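Local coordinates for protein (glyceraldehyde 3-phosphate dehydrogenase) (Sulfolobus solfataricus, PDB 1B7G) that oxidises and phosphorylates D-glyceraldehyde 3-phosphate to the acyl phosphate in glycolysis, using NADP in preference to NAD, and works as a homotetramer, at residues M1-V6 and D25-G30; D73-S78 and L100-I105; I249-D254 and F281-Y286; I275-I280 and G333-Y338. The protein carries 1 engineered substitution. One frame throughout, in Å; residues are numbered along the deposited sequence.

Contact 1: M1-V6 and D25-G30; sequences MVNVAV and DMKLVG. Unlike the reference sequence in segment 1-6: V2 (reference Ile).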
loop_
_atom_site.group_PDB
_atom_site.type_symbol
_atom_site.label_atom_id
_atom_site.label_comp_id
_atom_site.label_asym_id
_atom_site.label_seq_id
_atom_site.Cartn_x
_atom_site.Cartn_y
_atom_site.Cartn_z
ATOM N N MET A 1 13.590 -4.830 -29.756
ATOM C CA MET A 1 14.247 -3.513 -29.436
ATOM C C MET A 1 15.473 -3.786 -28.584
ATOM O O MET A 1 16.419 -4.400 -29.106
ATOM C CB MET A 1 13.252 -2.577 -28.800
ATOM C CG MET A 1 12.059 -3.169 -28.077
ATOM S SD MET A 1 10.692 -1.983 -28.042
ATOM C CE MET A 1 9.365 -3.025 -27.405
ATOM N N VAL A 2 15.475 -3.335 -27.318
ATOM C CA VAL A 2 16.507 -3.875 -26.431
ATOM C C VAL A 2 15.727 -4.937 -25.648
ATOM O O VAL A 2 14.653 -4.635 -25.121
ATOM C CB VAL A 2 17.315 -2.910 -25.604
ATOM C CG1 VAL A 2 16.793 -2.656 -24.202
ATOM C CG2 VAL A 2 18.765 -3.400 -25.505
ATOM N N ASN A 3 16.138 -6.181 -25.756
ATOM C CA ASN A 3 15.498 -7.280 -25.057
ATOM C C ASN A 3 16.102 -7.390 -23.651
ATOM O O ASN A 3 17.301 -7.598 -23.566
ATOM C CB ASN A 3 15.782 -8.603 -25.808
ATOM C CG ASN A 3 14.980 -8.672 -27.119
ATOM O OD1 ASN A 3 13.933 -8.033 -27.180
ATOM N ND2 ASN A 3 15.468 -9.429 -28.100
ATOM N N VAL A 4 15.278 -7.263 -22.606
ATOM C CA VAL A 4 15.803 -7.277 -21.238
ATOM C C VAL A 4 15.249 -8.427 -20.409
ATOM O O VAL A 4 14.049 -8.654 -20.295
ATOM C CB VAL A 4 15.472 -5.981 -20.458
ATOM C CG1 VAL A 4 16.260 -5.935 -19.142
ATOM C CG2 VAL A 4 15.705 -4.735 -21.262
ATOM N N ALA A 5 16.189 -9.111 -19.741
ATOM C CA ALA A 5 15.860 -10.142 -18.767
ATOM C C ALA A 5 15.953 -9.578 -17.326
ATOM O O ALA A 5 16.806 -8.744 -17.090
ATOM C CB ALA A 5 16.918 -11.235 -18.924
ATOM N N VAL A 6 15.162 -10.047 -16.387
ATOM C CA VAL A 6 15.250 -9.734 -14.970
ATOM C C VAL A 6 15.498 -11.011 -14.164
ATOM O O VAL A 6 14.661 -11.890 -14.047
ATOM C CB VAL A 6 14.016 -9.042 -14.363
ATOM C CG1 VAL A 6 14.247 -8.704 -12.901
ATOM C CG2 VAL A 6 13.669 -7.782 -15.143
ATOM N N ASP A 25 11.494 1.661 -25.642
ATOM C CA ASP A 25 12.602 1.056 -26.377
ATOM C C ASP A 25 13.097 -0.225 -25.803
ATOM O O ASP A 25 14.205 -0.728 -26.097
ATOM C CB ASP A 25 13.774 2.075 -26.471
ATOM C CG ASP A 25 14.250 2.513 -25.077
ATOM O OD1 ASP A 25 13.480 2.442 -24.102
ATOM O OD2 ASP A 25 15.399 2.958 -24.968
ATOM N N MET A 26 12.317 -0.816 -24.881
ATOM C CA MET A 26 12.728 -2.076 -24.302
ATOM C C MET A 26 11.583 -3.085 -24.340
ATOM O O MET A 26 10.422 -2.692 -24.253
ATOM C CB MET A 26 13.094 -1.826 -22.807
ATOM C CG MET A 26 14.216 -0.836 -22.613
ATOM S SD MET A 26 14.803 -0.791 -20.873
ATOM C CE MET A 26 15.897 0.597 -20.953
ATOM N N LYS A 27 11.916 -4.354 -24.286
ATOM C CA LYS A 27 10.861 -5.361 -24.128
ATOM C C LYS A 27 11.334 -6.355 -23.069
ATOM O O LYS A 27 12.480 -6.796 -23.092
ATOM C CB LYS A 27 10.457 -6.031 -25.427
ATOM C CG LYS A 27 11.098 -7.312 -25.864
ATOM C CD LYS A 27 10.852 -7.567 -27.354
ATOM C CE LYS A 27 11.121 -9.007 -27.749
ATOM N NZ LYS A 27 11.174 -9.185 -29.231
ATOM N N LEU A 28 10.418 -6.691 -22.161
ATOM C CA LEU A 28 10.727 -7.673 -21.135
ATOM C C LEU A 28 10.720 -9.080 -21.732
ATOM O O LEU A 28 9.657 -9.586 -22.081
ATOM C CB LEU A 28 9.719 -7.606 -19.991
ATOM C CG LEU A 28 9.903 -8.658 -18.881
ATOM C CD1 LEU A 28 11.181 -8.435 -18.085
ATOM C CD2 LEU A 28 8.696 -8.601 -17.938
ATOM N N VAL A 29 11.855 -9.749 -21.712
ATOM C CA VAL A 29 11.961 -11.106 -22.244
ATOM C C VAL A 29 11.357 -12.089 -21.271
ATOM O O VAL A 29 10.705 -13.067 -21.636
ATOM C CB VAL A 29 13.436 -11.490 -22.511
ATOM C CG1 VAL A 29 13.603 -12.981 -22.704
ATOM C CG2 VAL A 29 13.972 -10.743 -23.731
ATOM N N GLY A 30 11.597 -11.862 -19.971
ATOM C CA GLY A 30 11.083 -12.818 -18.980
ATOM C C GLY A 30 11.826 -12.554 -17.655
ATOM O O GLY A 30 12.688 -11.671 -17.611
#

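Contact 2: D73-S78 and L100-I105; sequences DLIKTS and LQRNAI. Unlike the reference sequence in segment 73-78: D73 (reference Tyr).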
loop_
_atom_site.group_PDB
_atom_site.type_symbol
_atom_site.label_atom_id
_atom_site.label_comp_id
_atom_site.label_asym_id
_atom_site.label_seq_id
_atom_site.Cartn_x
_atom_site.Cartn_y
_atom_site.Cartn_z
ATOM N N ASP A 73 18.919 -19.987 -20.356
ATOM C CA ASP A 73 18.096 -19.735 -21.530
ATOM C C ASP A 73 17.706 -18.259 -21.582
ATOM O O ASP A 73 17.936 -17.606 -22.616
ATOM C CB ASP A 73 16.821 -20.579 -21.511
ATOM C CG ASP A 73 17.137 -22.043 -21.845
ATOM O OD1 ASP A 73 18.144 -22.277 -22.526
ATOM O OD2 ASP A 73 16.393 -22.902 -21.368
ATOM N N LEU A 74 17.160 -17.791 -20.456
ATOM C CA LEU A 74 16.688 -16.412 -20.317
ATOM C C LEU A 74 17.830 -15.466 -20.627
ATOM O O LEU A 74 17.696 -14.529 -21.401
ATOM C CB LEU A 74 16.128 -16.140 -18.905
ATOM C CG LEU A 74 15.862 -14.676 -18.539
ATOM C CD1 LEU A 74 14.797 -14.050 -19.433
ATOM C CD2 LEU A 74 15.427 -14.505 -17.078
ATOM N N ILE A 75 19.007 -15.813 -20.084
ATOM C CA ILE A 75 20.210 -15.039 -20.305
ATOM C C ILE A 75 20.582 -14.987 -21.773
ATOM O O ILE A 75 20.786 -13.904 -22.338
ATOM C CB ILE A 75 21.387 -15.571 -19.433
ATOM C CG1 ILE A 75 21.037 -15.368 -17.958
ATOM C CG2 ILE A 75 22.634 -14.760 -19.787
ATOM C CD1 ILE A 75 21.794 -16.233 -16.978
ATOM N N LYS A 76 20.629 -16.162 -22.416
ATOM C CA LYS A 76 20.954 -16.271 -23.832
ATOM C C LYS A 76 20.007 -15.467 -24.714
ATOM O O LYS A 76 20.440 -14.758 -25.646
ATOM C CB LYS A 76 20.985 -17.747 -24.271
ATOM C CG LYS A 76 22.226 -18.528 -23.927
ATOM C CD LYS A 76 22.154 -20.035 -24.102
ATOM C CE LYS A 76 21.916 -20.790 -22.815
ATOM N NZ LYS A 76 21.925 -22.272 -22.955
ATOM N N THR A 77 18.725 -15.480 -24.404
ATOM C CA THR A 77 17.715 -14.729 -25.146
ATOM C C THR A 77 17.758 -13.234 -24.973
ATOM O O THR A 77 17.294 -12.468 -25.848
ATOM C CB THR A 77 16.309 -15.214 -24.692
ATOM O OG1 THR A 77 16.274 -16.629 -24.798
ATOM C CG2 THR A 77 15.189 -14.609 -25.513
ATOM N N SER A 78 18.287 -12.717 -23.850
ATOM C CA SER A 78 18.269 -11.255 -23.702
ATOM C C SER A 78 19.470 -10.644 -24.384
ATOM O O SER A 78 20.417 -11.345 -24.789
ATOM C CB SER A 78 18.290 -10.954 -22.179
ATOM O OG SER A 78 19.516 -11.451 -21.646
ATOM N N LEU A 100 28.356 -16.433 -21.276
ATOM C CA LEU A 100 27.242 -16.322 -22.203
ATOM C C LEU A 100 27.243 -14.961 -22.878
ATOM O O LEU A 100 26.330 -14.617 -23.620
ATOM C CB LEU A 100 25.915 -16.638 -21.535
ATOM C CG LEU A 100 25.788 -18.036 -20.915
ATOM C CD1 LEU A 100 24.484 -18.173 -20.155
ATOM C CD2 LEU A 100 25.882 -19.082 -22.029
ATOM N N GLN A 101 28.320 -14.212 -22.692
ATOM C CA GLN A 101 28.540 -12.931 -23.330
ATOM C C GLN A 101 27.375 -11.970 -23.279
ATOM O O GLN A 101 26.977 -11.354 -24.272
ATOM C CB GLN A 101 29.018 -13.187 -24.780
ATOM C CG GLN A 101 30.293 -14.036 -24.836
ATOM C CD GLN A 101 30.605 -14.501 -26.249
ATOM O OE1 GLN A 101 30.125 -13.903 -27.225
ATOM N NE2 GLN A 101 31.395 -15.560 -26.381
ATOM N N ARG A 102 26.819 -11.709 -22.066
ATOM C CA ARG A 102 25.701 -10.764 -21.959
ATOM C C ARG A 102 26.009 -9.662 -20.942
ATOM O O ARG A 102 26.505 -9.987 -19.873
ATOM C CB ARG A 102 24.438 -11.515 -21.534
ATOM C CG ARG A 102 23.941 -12.516 -22.578
ATOM C CD ARG A 102 23.321 -11.816 -23.775
ATOM N NE ARG A 102 22.780 -12.745 -24.753
ATOM C CZ ARG A 102 23.405 -13.202 -25.834
ATOM N NH1 ARG A 102 24.639 -12.827 -26.138
ATOM N NH2 ARG A 102 22.778 -14.053 -26.643
ATOM N N ASN A 103 25.739 -8.406 -21.295
ATOM C CA ASN A 103 25.915 -7.270 -20.406
ATOM C C ASN A 103 24.977 -7.459 -19.194
ATOM O O ASN A 103 23.975 -8.165 -19.332
ATOM C CB ASN A 103 25.567 -5.960 -21.098
ATOM C CG ASN A 103 26.599 -5.444 -22.076
ATOM O OD1 ASN A 103 27.564 -6.128 -22.404
ATOM N ND2 ASN A 103 26.443 -4.212 -22.549
ATOM N N ALA A 104 25.361 -6.885 -18.039
ATOM C CA ALA A 104 24.516 -7.039 -16.854
ATOM C C ALA A 104 24.562 -5.850 -15.880
ATOM O O ALA A 104 25.590 -5.210 -15.717
ATOM C CB ALA A 104 24.833 -8.302 -16.120
ATOM N N ILE A 105 23.415 -5.607 -15.249
ATOM C CA ILE A 105 23.268 -4.536 -14.257
ATOM C C ILE A 105 23.124 -5.189 -12.873
ATOM O O ILE A 105 22.222 -6.049 -12.730
ATOM C CB ILE A 105 22.002 -3.703 -14.485
ATOM C CG1 ILE A 105 21.790 -3.252 -15.945
ATOM C CG2 ILE A 105 22.008 -2.477 -13.573
ATOM C CD1 ILE A 105 22.916 -2.420 -16.502
#

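Contact 3: I249-D254 and F281-Y286; sequences ISSKYD and FSDSIY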
loop_
_atom_site.group_PDB
_atom_site.type_symbol
_atom_site.label_atom_id
_atom_site.label_comp_id
_atom_site.label_asym_id
_atom_site.label_seq_id
_atom_site.Cartn_x
_atom_site.Cartn_y
_atom_site.Cartn_z
ATOM N N ILE A 249 8.884 17.757 0.975
ATOM C CA ILE A 249 7.721 17.496 1.851
ATOM C C ILE A 249 7.566 18.717 2.770
ATOM O O ILE A 249 8.474 18.990 3.586
ATOM C CB ILE A 249 8.011 16.291 2.764
ATOM C CG1 ILE A 249 8.456 15.063 2.008
ATOM C CG2 ILE A 249 6.822 16.000 3.699
ATOM C CD1 ILE A 249 7.575 14.453 0.962
ATOM N N SER A 250 6.506 19.462 2.620
ATOM C CA SER A 250 6.210 20.637 3.416
ATOM C C SER A 250 5.609 20.231 4.762
ATOM O O SER A 250 5.317 19.067 4.995
ATOM C CB SER A 250 5.225 21.551 2.664
ATOM O OG SER A 250 3.882 21.093 2.773
ATOM N N SER A 251 5.336 21.217 5.614
ATOM C CA SER A 251 4.652 20.905 6.890
ATOM C C SER A 251 3.251 21.495 6.840
ATOM O O SER A 251 2.640 21.784 7.856
ATOM C CB SER A 251 5.470 21.580 8.017
ATOM O OG SER A 251 5.562 22.962 7.705
ATOM N N LYS A 252 2.733 21.735 5.641
ATOM C CA LYS A 252 1.431 22.369 5.470
ATOM C C LYS A 252 0.243 21.445 5.663
ATOM O O LYS A 252 -0.835 21.863 6.089
ATOM C CB LYS A 252 1.406 22.980 4.060
ATOM C CG LYS A 252 0.179 23.798 3.714
ATOM C CD LYS A 252 0.465 24.648 2.472
ATOM C CE LYS A 252 -0.680 25.595 2.182
ATOM N NZ LYS A 252 -0.533 26.252 0.844
ATOM N N TYR A 253 0.408 20.195 5.239
ATOM C CA TYR A 253 -0.741 19.277 5.265
ATOM C C TYR A 253 -0.611 18.164 6.259
ATOM O O TYR A 253 -1.238 17.107 6.078
ATOM C CB TYR A 253 -0.956 18.797 3.827
ATOM C CG TYR A 253 -1.181 19.957 2.865
ATOM C CD1 TYR A 253 -2.364 20.680 2.939
ATOM C CD2 TYR A 253 -0.248 20.272 1.887
ATOM C CE1 TYR A 253 -2.621 21.715 2.065
ATOM C CE2 TYR A 253 -0.484 21.310 0.988
ATOM C CZ TYR A 253 -1.673 22.007 1.088
ATOM O OH TYR A 253 -1.918 23.031 0.229
ATOM N N ASP A 254 0.147 18.370 7.346
ATOM C CA ASP A 254 0.175 17.296 8.365
ATOM C C ASP A 254 0.609 15.976 7.779
ATOM O O ASP A 254 0.024 14.941 8.116
ATOM C CB ASP A 254 -1.170 17.235 9.107
ATOM C CG ASP A 254 -1.011 16.636 10.504
ATOM O OD1 ASP A 254 0.122 16.436 10.995
ATOM O OD2 ASP A 254 -2.062 16.301 11.103
ATOM N N PHE A 281 12.543 16.784 3.742
ATOM C CA PHE A 281 11.672 17.598 4.597
ATOM C C PHE A 281 12.088 19.051 4.505
ATOM O O PHE A 281 13.192 19.420 4.924
ATOM C CB PHE A 281 11.737 17.075 6.059
ATOM C CG PHE A 281 11.023 15.734 6.125
ATOM C CD1 PHE A 281 11.684 14.563 5.809
ATOM C CD2 PHE A 281 9.673 15.704 6.453
ATOM C CE1 PHE A 281 11.022 13.362 5.873
ATOM C CE2 PHE A 281 8.991 14.490 6.498
ATOM C CZ PHE A 281 9.674 13.338 6.192
ATOM N N SER A 282 11.270 19.860 3.827
ATOM C CA SER A 282 11.590 21.238 3.545
ATOM C C SER A 282 11.771 22.137 4.752
ATOM O O SER A 282 12.714 22.961 4.708
ATOM C CB SER A 282 10.584 21.883 2.563
ATOM O OG SER A 282 9.346 22.136 3.172
ATOM N N ASP A 283 11.163 21.842 5.887
ATOM C CA ASP A 283 11.433 22.579 7.114
ATOM C C ASP A 283 12.771 22.166 7.716
ATOM O O ASP A 283 13.253 22.905 8.578
ATOM C CB ASP A 283 10.337 22.288 8.161
ATOM C CG ASP A 283 9.064 23.057 7.922
ATOM O OD1 ASP A 283 8.937 23.754 6.894
ATOM O OD2 ASP A 283 8.147 22.982 8.770
ATOM N N SER A 284 13.347 21.054 7.270
ATOM C CA SER A 284 14.601 20.553 7.743
ATOM C C SER A 284 15.846 21.323 7.117
ATOM O O SER A 284 16.916 21.207 7.682
ATOM C CB SER A 284 14.812 19.071 7.545
ATOM O OG SER A 284 15.260 18.720 6.261
ATOM N N ILE A 285 15.647 21.859 5.932
ATOM C CA ILE A 285 16.695 22.505 5.183
ATOM C C ILE A 285 17.281 23.690 5.928
ATOM O O ILE A 285 16.751 24.793 5.962
ATOM C CB ILE A 285 16.259 22.896 3.762
ATOM C CG1 ILE A 285 15.852 21.620 2.980
ATOM C CG2 ILE A 285 17.442 23.600 3.079
ATOM C CD1 ILE A 285 15.168 22.004 1.634
ATOM N N TYR A 286 18.472 23.444 6.464
ATOM C CA TYR A 286 19.215 24.440 7.235
ATOM C C TYR A 286 20.505 24.852 6.539
ATOM O O TYR A 286 21.425 24.052 6.372
ATOM C CB TYR A 286 19.470 23.843 8.609
ATOM C CG TYR A 286 20.348 24.631 9.542
ATOM C CD1 TYR A 286 21.724 24.734 9.362
ATOM C CD2 TYR A 286 19.790 25.264 10.640
ATOM C CE1 TYR A 286 22.516 25.465 10.238
ATOM C CE2 TYR A 286 20.568 25.990 11.527
ATOM C CZ TYR A 286 21.923 26.079 11.324
ATOM O OH TYR A 286 22.668 26.813 12.221
HETATM O O HOH W 1 9.077 19.707 6.222
HETATM O O HOH W 2 6.630 23.686 4.995
#

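Contact 4: I275-I280 and G333-Y338; sequences IPEVMI and GILKGY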
loop_
_atom_site.group_PDB
_atom_site.type_symbol
_atom_site.label_atom_id
_atom_site.label_comp_id
_atom_site.label_asym_id
_atom_site.label_seq_id
_atom_site.Cartn_x
_atom_site.Cartn_y
_atom_site.Cartn_z
ATOM N N ILE A 275 7.256 5.354 -3.891
ATOM C CA ILE A 275 7.727 6.739 -3.961
ATOM C C ILE A 275 9.235 6.647 -4.223
ATOM O O ILE A 275 10.057 6.622 -3.292
ATOM C CB ILE A 275 7.482 7.580 -2.733
ATOM C CG1 ILE A 275 5.992 7.702 -2.354
ATOM C CG2 ILE A 275 8.104 8.980 -2.816
ATOM C CD1 ILE A 275 5.782 8.390 -1.013
ATOM N N PRO A 276 9.618 6.620 -5.503
ATOM C CA PRO A 276 10.994 6.425 -5.876
ATOM C C PRO A 276 11.892 7.639 -5.662
ATOM O O PRO A 276 13.115 7.549 -5.854
ATOM C CB PRO A 276 10.956 6.058 -7.352
ATOM C CG PRO A 276 9.514 5.984 -7.750
ATOM C CD PRO A 276 8.687 6.601 -6.674
ATOM N N GLU A 277 11.334 8.802 -5.433
ATOM C CA GLU A 277 12.058 10.028 -5.235
ATOM C C GLU A 277 12.620 10.184 -3.808
ATOM O O GLU A 277 11.976 9.710 -2.863
ATOM C CB GLU A 277 11.135 11.223 -5.487
ATOM C CG GLU A 277 10.524 11.220 -6.917
ATOM C CD GLU A 277 9.242 10.421 -7.031
ATOM O OE1 GLU A 277 8.784 9.839 -6.014
ATOM O OE2 GLU A 277 8.674 10.356 -8.155
ATOM N N VAL A 278 13.702 10.924 -3.668
ATOM C CA VAL A 278 14.236 11.245 -2.314
ATOM C C VAL A 278 13.287 12.247 -1.705
ATOM O O VAL A 278 12.945 13.218 -2.409
ATOM C CB VAL A 278 15.670 11.818 -2.396
ATOM C CG1 VAL A 278 16.192 12.314 -1.039
ATOM C CG2 VAL A 278 16.623 10.730 -2.892
ATOM N N MET A 279 12.768 12.020 -0.486
ATOM C CA MET A 279 11.766 12.872 0.121
ATOM C C MET A 279 12.377 13.827 1.157
ATOM O O MET A 279 12.609 13.413 2.305
ATOM C CB MET A 279 10.667 12.039 0.804
ATOM C CG MET A 279 9.729 11.306 -0.143
ATOM S SD MET A 279 8.999 9.824 0.588
ATOM C CE MET A 279 10.202 8.602 0.271
ATOM N N ILE A 280 12.754 15.033 0.740
ATOM C CA ILE A 280 13.425 15.962 1.648
ATOM C C ILE A 280 12.404 16.791 2.416
ATOM O O ILE A 280 11.502 17.390 1.831
ATOM C CB ILE A 280 14.384 16.910 0.908
ATOM C CG1 ILE A 280 15.513 16.108 0.255
ATOM C CG2 ILE A 280 14.942 17.973 1.872
ATOM C CD1 ILE A 280 16.458 16.899 -0.604
ATOM N N GLY A 333 6.451 8.019 -14.225
ATOM C CA GLY A 333 5.754 9.033 -13.460
ATOM C C GLY A 333 6.591 9.581 -12.309
ATOM O O GLY A 333 6.045 9.811 -11.228
ATOM N N ILE A 334 7.866 9.844 -12.558
ATOM C CA ILE A 334 8.777 10.354 -11.536
ATOM C C ILE A 334 8.473 11.824 -11.292
ATOM O O ILE A 334 8.120 12.559 -12.211
ATOM C CB ILE A 334 10.239 10.143 -11.945
ATOM C CG1 ILE A 334 10.603 8.671 -12.128
ATOM C CG2 ILE A 334 11.218 10.792 -10.969
ATOM C CD1 ILE A 334 10.184 7.744 -10.997
ATOM N N LEU A 335 8.513 12.264 -10.042
ATOM C CA LEU A 335 8.175 13.641 -9.719
ATOM C C LEU A 335 9.336 14.537 -9.373
ATOM O O LEU A 335 10.415 14.094 -9.048
ATOM C CB LEU A 335 7.226 13.581 -8.482
ATOM C CG LEU A 335 5.949 12.763 -8.668
ATOM C CD1 LEU A 335 5.218 12.607 -7.317
ATOM C CD2 LEU A 335 5.032 13.426 -9.698
ATOM N N LYS A 336 9.067 15.833 -9.270
ATOM C CA LYS A 336 10.026 16.802 -8.732
ATOM C C LYS A 336 9.159 17.816 -7.967
ATOM O O LYS A 336 7.940 17.676 -8.021
ATOM C CB LYS A 336 10.854 17.521 -9.813
ATOM C CG LYS A 336 9.929 18.422 -10.667
ATOM C CD LYS A 336 10.755 19.217 -11.689
ATOM C CE LYS A 336 9.695 19.943 -12.584
ATOM N NZ LYS A 336 10.443 20.818 -13.544
ATOM N N GLY A 337 9.740 18.781 -7.292
ATOM C CA GLY A 337 9.005 19.810 -6.583
ATOM C C GLY A 337 8.406 19.239 -5.289
ATOM O O GLY A 337 8.897 18.232 -4.769
ATOM N N TYR A 338 7.335 19.835 -4.810
ATOM C CA TYR A 338 6.646 19.377 -3.617
ATOM C C TYR A 338 5.774 18.171 -3.884
ATOM O O TYR A 338 4.978 18.127 -4.835
ATOM C CB TYR A 338 5.840 20.502 -2.945
ATOM C CG TYR A 338 6.707 21.441 -2.128
ATOM C CD1 TYR A 338 7.023 21.152 -0.793
ATOM C CD2 TYR A 338 7.203 22.623 -2.686
ATOM C CE1 TYR A 338 7.820 22.020 -0.056
ATOM C CE2 TYR A 338 8.006 23.474 -1.958
ATOM C CZ TYR A 338 8.307 23.167 -0.641
ATOM O OH TYR A 338 9.099 24.017 0.072
#

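Contact 1: M1-V6 and D25-G30
Five backbone hydrogen bonds join strand 2-6 to strand 26-30, which run parallel with a twist of about 42° between their short axes. This is the first beta-alpha-beta unit of a Rossmann fold, with V6 leading towards a probable GxGxxG turn and the predicted NAD(+) site. V2 gives its N-H to D25 O and takes one from K27 N, which approaches V2 O (2.9 Å) nearly along the C=O axis. The straightest bond is V4 N to K27 O, 2.9 Å with 175° at the hydrogen. V29 N then reaches V4 O at 2.8 Å from above the carbonyl plane. V29 has helical backbone angles, and the last bond from V6 N goes to G30 O (3.2 Å) instead of V29 O. Glycine suits position 30, because a CB there would be pressed against V29 O.

Apolar packing lies on the face carrying V2, V4, M26 and L28. V2 and M26 run side by side, V2 CG1 meeting M26 CG at 3.5 Å. The flexible, extended M26 chain carries its sulfur on to V4 CG2. L28, with CG anti to the backbone N, brings CD1 to V6 CG2 at 3.9 Å. Helices 11-21 and 304-315 pack over these residues.

The other face mixes polar and apolar groups. N3 OD1 rests alongside the K27 methylenes, 3.0 Å from K27 CE, while N3 CB crosses V29 CG2 at 3.5 Å. At the strand start, D25 makes a salt bridge to R313.

The backbone bonds thus set the register, while beta-branched V2 and V4, with flexible M26 and L28, bury one face; N3 and A5 bond towards strand 80-83.

Contact 2: D73-S78 and L100-I105
The tight part centres on the guanidinium of R102, which sits against the last turn of helix 71-77. R102 NH2 donates to K76 O at 2.6 Å; this oxygen lies at the guanidinium edge, in its plane, and the nitrogen arrives on a carbonyl lone pair. R102 NE adds weak bonds to I75 O and K76 O, and stands 2.7 Å from S78 O. A bend at chi2 (-73°) turns the chain back so that the group can reach these carbonyls. I75 O is also held by S78 OG, at 2.8 Å, and by S78 N. Arginine suits the place, since its charge probably interacts favourably with the carbonyl end of a helix.

Beneath it, branched I75 presents CG2 to R102 CG (3.8 Å) and to L100 CD1 (3.9 Å). I75 is buried further by I96 and Y97.

The solvent side is looser. K76 only brushes L100, K76 CG to L100 CD2 at 4.2 Å, and its ammonium makes a long salt bridge to D73.

Q101, at positive phi, ends helix 89-99 in a Schellman motif, so that R102 begins the approach to strand 103-106. Helices packed side by side on one face of a parallel sheet in this way are characteristic of the Rossmann fold.

Contact 3: I249-D254 and F281-Y286
At one margin of the mixed sheet of the C-terminal domain, edge strand 246-249 ends beside the place where strand 278-288 is interrupted by a short helical turn. The strands are parallel, with a last bridge between I249 and F281. I249 O takes the N-H of S282 at 2.9 Å, from above its carbonyl plane, and a donor bond from water 1, which in turn accepts from D283 N.

On the buried face the side chains of I249 and F281 run side by side. I249 CB lies over one face of the F281 ring, and I249 CG2 comes within 3.8 Å of F281 CE2. A branched aliphatic beside a flat aromatic fills this apolar site well, and L261 of helix 258-267 covers both.

Beyond the bridge, small polar residues take over. S251 OG donates to D283 OD2 at 2.8 Å, meeting the carboxylate from above its plane. Water 2 accepts from S251 N and donates to D283 OD1, its oxygen 3.0 Å from D283 OD1, so both carboxylate oxygens are engaged.

A serine hydroxyl supports the turn in each segment. S250 OG accepts from K252 N at 3.2 Å, and also bonds to the C-terminal carboxylate of I340. S284 OG donates to F281 O at 2.6 Å. Farther on, Y253 meets F41 of the second subunit. The parallel pair thus closes in an ST turn at the margin of the GAPDH catalytic domain's mixed sheet.

Contact 4: I275-I280 and G333-Y338
The carboxylate of E277 is the flat group that matters here, and L335 N-H meets it from above its plane, 27° out. The bond, L335 N to E277 OE2, is short at 2.7 Å and fairly straight (159°). The same oxygen lies 3.4 Å from I334 CA and 3.6 Å from L335 CB, so it lies against the I334-L335 junction, backbone and CB alike. The puckered ring of P276 touches chiefly through CG, 3.8 Å from I334 CD1.

Torsions put the acid in place. CG of E277 stands beside its own backbone N, and a bend at chi2 (87°) swings the carboxylate over to segment 333-338. Glutamate has the length to span this gap, where the CA atoms of E277 and L335 are 6.9 Å apart. I334 supplies a branched cover whose CD1 reaches back to the proline, a rigid partner at the approach to strand 278-280. G333, at positive phi, closes helix 321-331 in a Schellman motif and lets the tail turn off.

E277 is buried, and OE2 is compensated by a salt bridge to R270 as well as by the amide. Together the amide and the arginine probably keep the acid ionised, making this charged side chain an anchor for the C-terminal tail.

How the contacts relate
Contacts 1 and 2 follow each other along the chain and belong to the nucleotide-binding domain. Their centres are 11 Å apart, and they touch where A5 and V29 pack on L74, T77 and S78, so helix 71-77 lies against the parallel sheet that both reach. Contacts 3 and 4 lie in the catalytic half, centres 14 Å apart, share strand 278-288, and alternate along the sequence. There I249 N probably bonds to I280 O, and Y338 of the tail packs on S250 and S282. Contacts 1 and 3 are about 40 Å apart between centres, on opposite sides of the chain's centre. The pairs thus illustrate the two-domain build of the enzyme, with the C-terminal tail tied to the catalytic sheet.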